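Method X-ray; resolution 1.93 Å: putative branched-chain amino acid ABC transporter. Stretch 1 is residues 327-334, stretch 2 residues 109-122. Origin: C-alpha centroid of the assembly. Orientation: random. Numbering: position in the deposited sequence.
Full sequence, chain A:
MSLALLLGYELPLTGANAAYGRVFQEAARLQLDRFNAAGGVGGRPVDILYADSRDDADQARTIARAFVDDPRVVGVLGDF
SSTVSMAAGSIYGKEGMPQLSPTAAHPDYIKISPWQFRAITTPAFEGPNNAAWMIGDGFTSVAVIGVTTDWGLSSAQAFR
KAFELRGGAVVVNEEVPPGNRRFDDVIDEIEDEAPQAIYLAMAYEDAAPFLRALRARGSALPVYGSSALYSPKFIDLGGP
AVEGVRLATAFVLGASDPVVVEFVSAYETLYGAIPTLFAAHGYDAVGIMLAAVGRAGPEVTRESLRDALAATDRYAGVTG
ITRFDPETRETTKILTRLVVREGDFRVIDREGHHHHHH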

ATOM      1  N   GLU A 327       5.316 -11.516 -15.300  1.00 10.78           N
ATOM      2  CA  GLU A 327       5.218 -12.941 -15.023  1.00 11.30           C
ATOM      3  C   GLU A 327       4.261 -13.259 -13.869  1.00 11.70           C
ATOM      4  O   GLU A 327       3.318 -14.027 -14.039  1.00 11.31           O
ATOM      5  CB  GLU A 327       6.614 -13.517 -14.726  1.00 15.74           C
ATOM      6  CG  GLU A 327       6.609 -14.996 -14.389  1.00 19.37           C
ATOM      7  CD  GLU A 327       7.999 -15.619 -14.377  1.00 22.98           C
ATOM      8  OE1 GLU A 327       8.721 -15.529 -15.398  1.00 20.37           O
ATOM      9  OE2 GLU A 327       8.363 -16.211 -13.340  1.00 25.95           O
ATOM     10  N   THR A 328       4.481 -12.641 -12.711  1.00  9.58           N
ATOM     11  CA  THR A 328       3.662 -12.908 -11.526  1.00  9.15           C
ATOM     12  C   THR A 328       2.470 -11.986 -11.268  1.00  9.05           C
ATOM     13  O   THR A 328       1.576 -12.339 -10.489  1.00  9.39           O
ATOM     14  CB  THR A 328       4.515 -12.842 -10.265  1.00  9.90           C
ATOM     15  OG1 THR A 328       4.993 -11.501 -10.106  1.00  7.15           O
ATOM     16  CG2 THR A 328       5.701 -13.798 -10.359  1.00  9.08           C
ATOM     17  N   ARG A 329       2.467 -10.815 -11.904  1.00  7.25           N
ATOM     18  CA  ARG A 329       1.416  -9.814 -11.716  1.00  7.92           C
ATOM     19  C   ARG A 329       1.593  -9.103 -10.372  1.00  7.77           C
ATOM     20  O   ARG A 329       0.754  -8.304  -9.980  1.00  6.29           O
ATOM     21  CB  ARG A 329       0.022 -10.448 -11.767  1.00  6.55           C
ATOM     22  CG  ARG A 329      -0.429 -10.866 -13.162  1.00  6.82           C
ATOM     23  CD  ARG A 329      -1.637 -11.806 -13.101  1.00  7.89           C
ATOM     24  NE  ARG A 329      -1.280 -13.099 -12.521  1.00 11.48           N
ATOM     25  CZ  ARG A 329      -1.581 -13.485 -11.285  1.00 12.71           C
ATOM     26  NH1 ARG A 329      -2.263 -12.682 -10.472  1.00 12.00           N
ATOM     27  NH2 ARG A 329      -1.183 -14.672 -10.851  1.00 11.28           N
ATOM     28  N   GLU A 330       2.680  -9.403  -9.665  1.00  8.46           N
ATOM     29  CA  GLU A 330       2.927  -8.772  -8.368  1.00  9.64           C
ATOM     30  C   GLU A 330       3.206  -7.281  -8.560  1.00 10.74           C
ATOM     31  O   GLU A 330       3.854  -6.875  -9.527  1.00  9.35           O
ATOM     32  CB  GLU A 330       4.107  -9.442  -7.657  1.00 10.81           C
ATOM     33  CG  GLU A 330       4.282  -8.982  -6.222  1.00 12.68           C
ATOM     34  CD  GLU A 330       3.022  -9.174  -5.397  1.00 15.62           C
ATOM     35  OE1 GLU A 330       2.689 -10.333  -5.068  1.00 14.70           O
ATOM     36  OE2 GLU A 330       2.362  -8.161  -5.085  1.00 16.65           O
ATOM     37  N   THR A 331       2.721  -6.469  -7.626  1.00  9.92           N
ATOM     38  CA  THR A 331       2.882  -5.023  -7.702  1.00  8.20           C
ATOM     39  C   THR A 331       4.164  -4.490  -7.071  1.00  8.44           C
ATOM     40  O   THR A 331       4.515  -4.858  -5.956  1.00  7.88           O
ATOM     41  CB  THR A 331       1.684  -4.311  -7.025  1.00  8.98           C
ATOM     42  OG1 THR A 331       0.462  -4.811  -7.576  1.00  8.88           O
ATOM     43  CG2 THR A 331       1.745  -2.804  -7.258  1.00  8.71           C
ATOM     44  N   THR A 332       4.864  -3.632  -7.805  1.00  8.80           N
ATOM     45  CA  THR A 332       6.075  -2.992  -7.304  1.00  9.63           C
ATOM     46  C   THR A 332       5.867  -1.501  -7.540  1.00 10.05           C
ATOM     47  O   THR A 332       5.140  -1.107  -8.456  1.00 10.70           O
ATOM     48  CB  THR A 332       7.356  -3.469  -8.033  1.00 10.52           C
ATOM     49  OG1 THR A 332       7.231  -3.239  -9.439  1.00 10.17           O
ATOM     50  CG2 THR A 332       7.601  -4.958  -7.769  1.00 11.47           C
ATOM     51  N   LYS A 333       6.485  -0.673  -6.710  1.00 10.05           N
ATOM     52  CA  LYS A 333       6.325   0.768  -6.834  1.00  9.16           C
ATOM     53  C   LYS A 333       7.598   1.530  -6.526  1.00  8.13           C
ATOM     54  O   LYS A 333       8.470   1.032  -5.824  1.00  6.25           O
ATOM     55  CB  LYS A 333       5.248   1.256  -5.865  1.00 10.62           C
ATOM     56  CG  LYS A 333       3.869   0.678  -6.071  1.00 10.07           C
ATOM     57  CD  LYS A 333       2.905   1.289  -5.067  1.00 14.72           C
ATOM     58  CE  LYS A 333       1.461   1.051  -5.476  1.00 13.50           C
ATOM     59  NZ  LYS A 333       0.537   1.668  -4.507  1.00 21.40           N
ATOM     60  N   ILE A 334       7.698   2.743  -7.059  1.00  7.33           N
ATOM     61  CA  ILE A 334       8.842   3.591  -6.770  1.00 10.36           C
ATOM     62  C   ILE A 334       8.418   4.389  -5.542  1.00  8.73           C
ATOM     63  O   ILE A 334       7.639   5.333  -5.647  1.00 10.31           O
ATOM     64  CB  ILE A 334       9.149   4.562  -7.925  1.00 10.56           C
ATOM     65  CG1 ILE A 334       9.612   3.777  -9.153  1.00 13.47           C
ATOM     66  CG2 ILE A 334      10.237   5.548  -7.502  1.00 12.95           C
ATOM     67  CD1 ILE A 334       9.972   4.656 -10.337  1.00 17.41           C
TER
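Stretch 2, residues 109-122: YIKISPWQFRAITT

Stretch 2 makes two type I turns, Tyr 109 to Ile 112 and Ser 113 to Gln 116, then a strand through 116-118, and continues as loop. The nearest CA pairs are Arg 329 CA with Phe 117 CA at 6.5 Å, Glu 330 CA with Ile 110 CA at 6.8 Å, and Thr 331 CA with Thr 121 CA at 5.3 Å. From Phe 117 to Thr 121 the chain runs broadly the same way as Arg 329 to Lys 333.

Arg 329, at phi/psi 75/5, points its CA-to-CB bond toward stretch 2, and its m, t, m side chain carries the guanidinium to the carbonyls of the turns. Arg 329 NH1 and NH2 each donate to Ile 110 O at 3.0 Å, and NH1 also donates to Gln 116 O at 2.8 Å. Both acceptors lie near the guanidinium plane; Ser 113 O, 3.1 Å from Arg 329 NH1, lies over one face, where the angle is too poor for a hydrogen bond.

Glu 330 starts sideways, but chi2 of 55° (p) helps bring its carboxylate nearer: Arg 118 NH1 forms a salt bridge with Glu 330 OE2 at 2.9 Å. The m rotamer of Thr 331 directs OG1 to Arg 118 O at 2.5 Å. Lys 333, nearly extended beyond chi1, reaches Ala 119 O with NZ in a weak 2.9 Å bond.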

ATOM      1  N   TYR A 109      -3.104 -13.746  -2.079  1.00  9.65           N
ATOM      2  CA  TYR A 109      -4.159 -13.219  -2.929  1.00  8.53           C
ATOM      3  C   TYR A 109      -3.780 -13.211  -4.414  1.00  9.03           C
ATOM      4  O   TYR A 109      -4.582 -13.589  -5.276  1.00  8.77           O
ATOM      5  CB  TYR A 109      -4.522 -11.800  -2.489  1.00  9.08           C
ATOM      6  CG  TYR A 109      -5.301 -11.041  -3.531  1.00  9.00           C
ATOM      7  CD1 TYR A 109      -6.659 -11.287  -3.738  1.00  8.36           C
ATOM      8  CD2 TYR A 109      -4.671 -10.097  -4.338  1.00  7.99           C
ATOM      9  CE1 TYR A 109      -7.371 -10.602  -4.730  1.00  8.51           C
ATOM     10  CE2 TYR A 109      -5.369  -9.415  -5.330  1.00  8.76           C
ATOM     11  CZ  TYR A 109      -6.715  -9.672  -5.520  1.00  8.53           C
ATOM     12  OH  TYR A 109      -7.390  -9.002  -6.514  1.00  8.63           O
ATOM     13  N   ILE A 110      -2.557 -12.785  -4.712  1.00  9.16           N
ATOM     14  CA  ILE A 110      -2.088 -12.717  -6.095  1.00  9.85           C
ATOM     15  C   ILE A 110      -1.916 -14.114  -6.717  1.00 10.67           C
ATOM     16  O   ILE A 110      -1.932 -14.262  -7.941  1.00 11.43           O
ATOM     17  CB  ILE A 110      -0.735 -11.940  -6.177  1.00 10.15           C
ATOM     18  CG1 ILE A 110      -0.537 -11.359  -7.579  1.00  9.81           C
ATOM     19  CG2 ILE A 110       0.426 -12.853  -5.819  1.00  9.93           C
ATOM     20  CD1 ILE A 110      -1.400 -10.139  -7.859  1.00  9.72           C
ATOM     21  N   LYS A 111      -1.781 -15.134  -5.872  1.00 10.01           N
ATOM     22  CA  LYS A 111      -1.590 -16.507  -6.342  1.00 11.31           C
ATOM     23  C   LYS A 111      -2.870 -17.269  -6.694  1.00  9.99           C
ATOM     24  O   LYS A 111      -2.807 -18.375  -7.228  1.00  9.95           O
ATOM     25  CB  LYS A 111      -0.811 -17.312  -5.297  1.00 13.03           C
ATOM     26  CG  LYS A 111       0.651 -16.907  -5.130  1.00 17.04           C
ATOM     27  CD  LYS A 111       1.326 -17.772  -4.062  1.00 20.49           C
ATOM     28  CE  LYS A 111       2.824 -17.515  -3.970  1.00 24.63           C
ATOM     29  NZ  LYS A 111       3.158 -16.152  -3.472  1.00 26.48           N
ATOM     30  N   ILE A 112      -4.026 -16.689  -6.390  1.00 10.90           N
ATOM     31  CA  ILE A 112      -5.301 -17.342  -6.672  1.00  9.55           C
ATOM     32  C   ILE A 112      -5.431 -17.793  -8.123  1.00  9.47           C
ATOM     33  O   ILE A 112      -5.760 -18.949  -8.391  1.00  8.63           O
ATOM     34  CB  ILE A 112      -6.480 -16.416  -6.337  1.00  9.59           C
ATOM     35  CG1 ILE A 112      -6.549 -16.208  -4.825  1.00 10.81           C
ATOM     36  CG2 ILE A 112      -7.780 -17.010  -6.854  1.00 11.20           C
ATOM     37  CD1 ILE A 112      -7.436 -15.050  -4.405  1.00 14.37           C
ATOM     38  N   SER A 113      -5.175 -16.878  -9.051  1.00  8.31           N
ATOM     39  CA  SER A 113      -5.281 -17.179 -10.474  1.00  7.47           C
ATOM     40  C   SER A 113      -4.691 -16.025 -11.281  1.00  8.89           C
ATOM     41  O   SER A 113      -4.292 -15.006 -10.718  1.00  9.08           O
ATOM     42  CB  SER A 113      -6.751 -17.373 -10.862  1.00  8.48           C
ATOM     43  OG  SER A 113      -7.414 -16.123 -10.973  1.00  7.49           O
ATOM     44  N   PRO A 114      -4.628 -16.167 -12.618  1.00  7.81           N
ATOM     45  CA  PRO A 114      -4.074 -15.104 -13.463  1.00  7.87           C
ATOM     46  C   PRO A 114      -5.010 -13.900 -13.574  1.00  7.68           C
ATOM     47  O   PRO A 114      -4.726 -12.946 -14.299  1.00  5.59           O
ATOM     48  CB  PRO A 114      -3.891 -15.796 -14.817  1.00 10.04           C
ATOM     49  CG  PRO A 114      -3.772 -17.259 -14.460  1.00  8.93           C
ATOM     50  CD  PRO A 114      -4.815 -17.405 -13.395  1.00  9.39           C
ATOM     51  N   TRP A 115      -6.123 -13.938 -12.851  1.00  6.90           N
ATOM     52  CA  TRP A 115      -7.090 -12.851 -12.929  1.00  7.45           C
ATOM     53  C   TRP A 115      -7.052 -11.825 -11.805  1.00  6.83           C
ATOM     54  O   TRP A 115      -7.772 -10.829 -11.862  1.00  6.69           O
ATOM     55  CB  TRP A 115      -8.503 -13.435 -13.057  1.00  6.61           C
ATOM     56  CG  TRP A 115      -8.629 -14.356 -14.236  1.00 10.02           C
ATOM     57  CD1 TRP A 115      -8.203 -15.650 -14.314  1.00 10.80           C
ATOM     58  CD2 TRP A 115      -9.130 -14.020 -15.537  1.00  8.52           C
ATOM     59  NE1 TRP A 115      -8.401 -16.140 -15.588  1.00 10.74           N
ATOM     60  CE2 TRP A 115      -8.967 -15.158 -16.357  1.00  9.86           C
ATOM     61  CE3 TRP A 115      -9.698 -12.863 -16.091  1.00  8.33           C
ATOM     62  CZ2 TRP A 115      -9.353 -15.175 -17.707  1.00 11.61           C
ATOM     63  CZ3 TRP A 115     -10.083 -12.879 -17.432  1.00  9.31           C
ATOM     64  CH2 TRP A 115      -9.907 -14.030 -18.222  1.00 10.41           C
ATOM     65  N   GLN A 116      -6.216 -12.053 -10.794  1.00  9.07           N
ATOM     66  CA  GLN A 116      -6.108 -11.126  -9.667  1.00  7.35           C
ATOM     67  C   GLN A 116      -5.001 -10.088  -9.806  1.00  8.69           C
ATOM     68  O   GLN A 116      -3.904 -10.384 -10.288  1.00  5.86           O
ATOM     69  CB  GLN A 116      -5.890 -11.887  -8.356  1.00  8.66           C
ATOM     70  CG  GLN A 116      -7.163 -12.418  -7.705  1.00  6.81           C
ATOM     71  CD  GLN A 116      -7.855 -13.463  -8.548  1.00  7.69           C
ATOM     72  OE1 GLN A 116      -7.238 -14.444  -8.971  1.00 10.63           O
ATOM     73  NE2 GLN A 116      -9.149 -13.268  -8.789  1.00  8.94           N
ATOM     74  N   PHE A 117      -5.306  -8.869  -9.370  1.00  7.07           N
ATOM     75  CA  PHE A 117      -4.356  -7.760  -9.408  1.00  7.70           C
ATOM     76  C   PHE A 117      -4.574  -6.942  -8.139  1.00  6.79           C
ATOM     77  O   PHE A 117      -5.666  -6.948  -7.576  1.00  5.42           O
ATOM     78  CB  PHE A 117      -4.607  -6.882 -10.640  1.00  8.36           C
ATOM     79  CG  PHE A 117      -4.451  -7.611 -11.943  1.00  8.16           C
ATOM     80  CD1 PHE A 117      -3.199  -7.744 -12.538  1.00  9.55           C
ATOM     81  CD2 PHE A 117      -5.552  -8.200 -12.558  1.00  9.01           C
ATOM     82  CE1 PHE A 117      -3.052  -8.454 -13.731  1.00  8.94           C
ATOM     83  CE2 PHE A 117      -5.412  -8.911 -13.747  1.00  6.53           C
ATOM     84  CZ  PHE A 117      -4.163  -9.038 -14.331  1.00  6.54           C
ATOM     85  N   ARG A 118      -3.532  -6.249  -7.694  1.00  6.80           N
ATOM     86  CA  ARG A 118      -3.615  -5.420  -6.491  1.00  8.72           C
ATOM     87  C   ARG A 118      -2.941  -4.078  -6.745  1.00  7.82           C
ATOM     88  O   ARG A 118      -1.916  -4.006  -7.431  1.00  7.74           O
ATOM     89  CB  ARG A 118      -2.930  -6.120  -5.308  1.00  9.57           C
ATOM     90  CG  ARG A 118      -1.551  -6.667  -5.636  1.00 13.56           C
ATOM     91  CD  ARG A 118      -0.673  -6.822  -4.402  1.00 16.18           C
ATOM     92  NE  ARG A 118      -1.306  -7.654  -3.395  1.00 21.61           N
ATOM     93  CZ  ARG A 118      -0.912  -8.878  -3.063  1.00 17.83           C
ATOM     94  NH1 ARG A 118       0.133  -9.436  -3.651  1.00 16.40           N
ATOM     95  NH2 ARG A 118      -1.584  -9.546  -2.146  1.00 15.56           N
ATOM     96  N   ALA A 119      -3.517  -3.015  -6.193  1.00  5.81           N
ATOM     97  CA  ALA A 119      -2.962  -1.681  -6.366  1.00  5.67           C
ATOM     98  C   ALA A 119      -1.891  -1.414  -5.316  1.00  7.39           C
ATOM     99  O   ALA A 119      -1.011  -0.579  -5.513  1.00  7.91           O
ATOM    100  CB  ALA A 119      -4.066  -0.640  -6.264  1.00  5.07           C
ATOM    101  N   ILE A 120      -1.969  -2.140  -4.207  1.00  6.51           N
ATOM    102  CA  ILE A 120      -1.025  -1.994  -3.104  1.00  7.25           C
ATOM    103  C   ILE A 120       0.095  -3.027  -3.266  1.00  7.81           C
ATOM    104  O   ILE A 120      -0.009  -3.924  -4.098  1.00  8.83           O
ATOM    105  CB  ILE A 120      -1.754  -2.221  -1.759  1.00  5.76           C
ATOM    106  CG1 ILE A 120      -0.903  -1.735  -0.586  1.00  7.53           C
ATOM    107  CG2 ILE A 120      -2.067  -3.700  -1.597  1.00  8.32           C
ATOM    108  CD1 ILE A 120      -1.687  -1.664   0.725  1.00 11.07           C
ATOM    109  N   THR A 121       1.171  -2.891  -2.494  1.00  8.93           N
ATOM    110  CA  THR A 121       2.275  -3.855  -2.565  1.00  9.03           C
ATOM    111  C   THR A 121       2.152  -4.760  -1.351  1.00 10.05           C
ATOM    112  O   THR A 121       1.408  -4.447  -0.423  1.00 10.98           O
ATOM    113  CB  THR A 121       3.661  -3.166  -2.494  1.00 10.15           C
ATOM    114  OG1 THR A 121       3.811  -2.532  -1.219  1.00 12.66           O
ATOM    115  CG2 THR A 121       3.807  -2.117  -3.589  1.00  6.81           C
ATOM    116  N   THR A 122       2.862  -5.882  -1.352  1.00 10.14           N
ATOM    117  CA  THR A 122       2.823  -6.774  -0.198  1.00 12.30           C
ATOM    118  C   THR A 122       3.634  -6.097   0.909  1.00 12.05           C
ATOM    119  O   THR A 122       4.474  -5.236   0.636  1.00 12.40           O
ATOM    120  CB  THR A 122       3.466  -8.134  -0.503  1.00 13.43           C
ATOM    121  OG1 THR A 122       4.852  -7.942  -0.807  1.00 15.50           O
ATOM    122  CG2 THR A 122       2.771  -8.804  -1.679  1.00 15.64           C
TER
HETATM  123  O   HOH W   1      -1.247  -6.560  -9.206  1.00  8.32           O
HETATM  124  O   HOH W   2       1.535   0.132  -1.545  1.00  6.46           O
HETATM  125  O   HOH W   3       4.233  -6.364  -3.793  1.00 14.96           O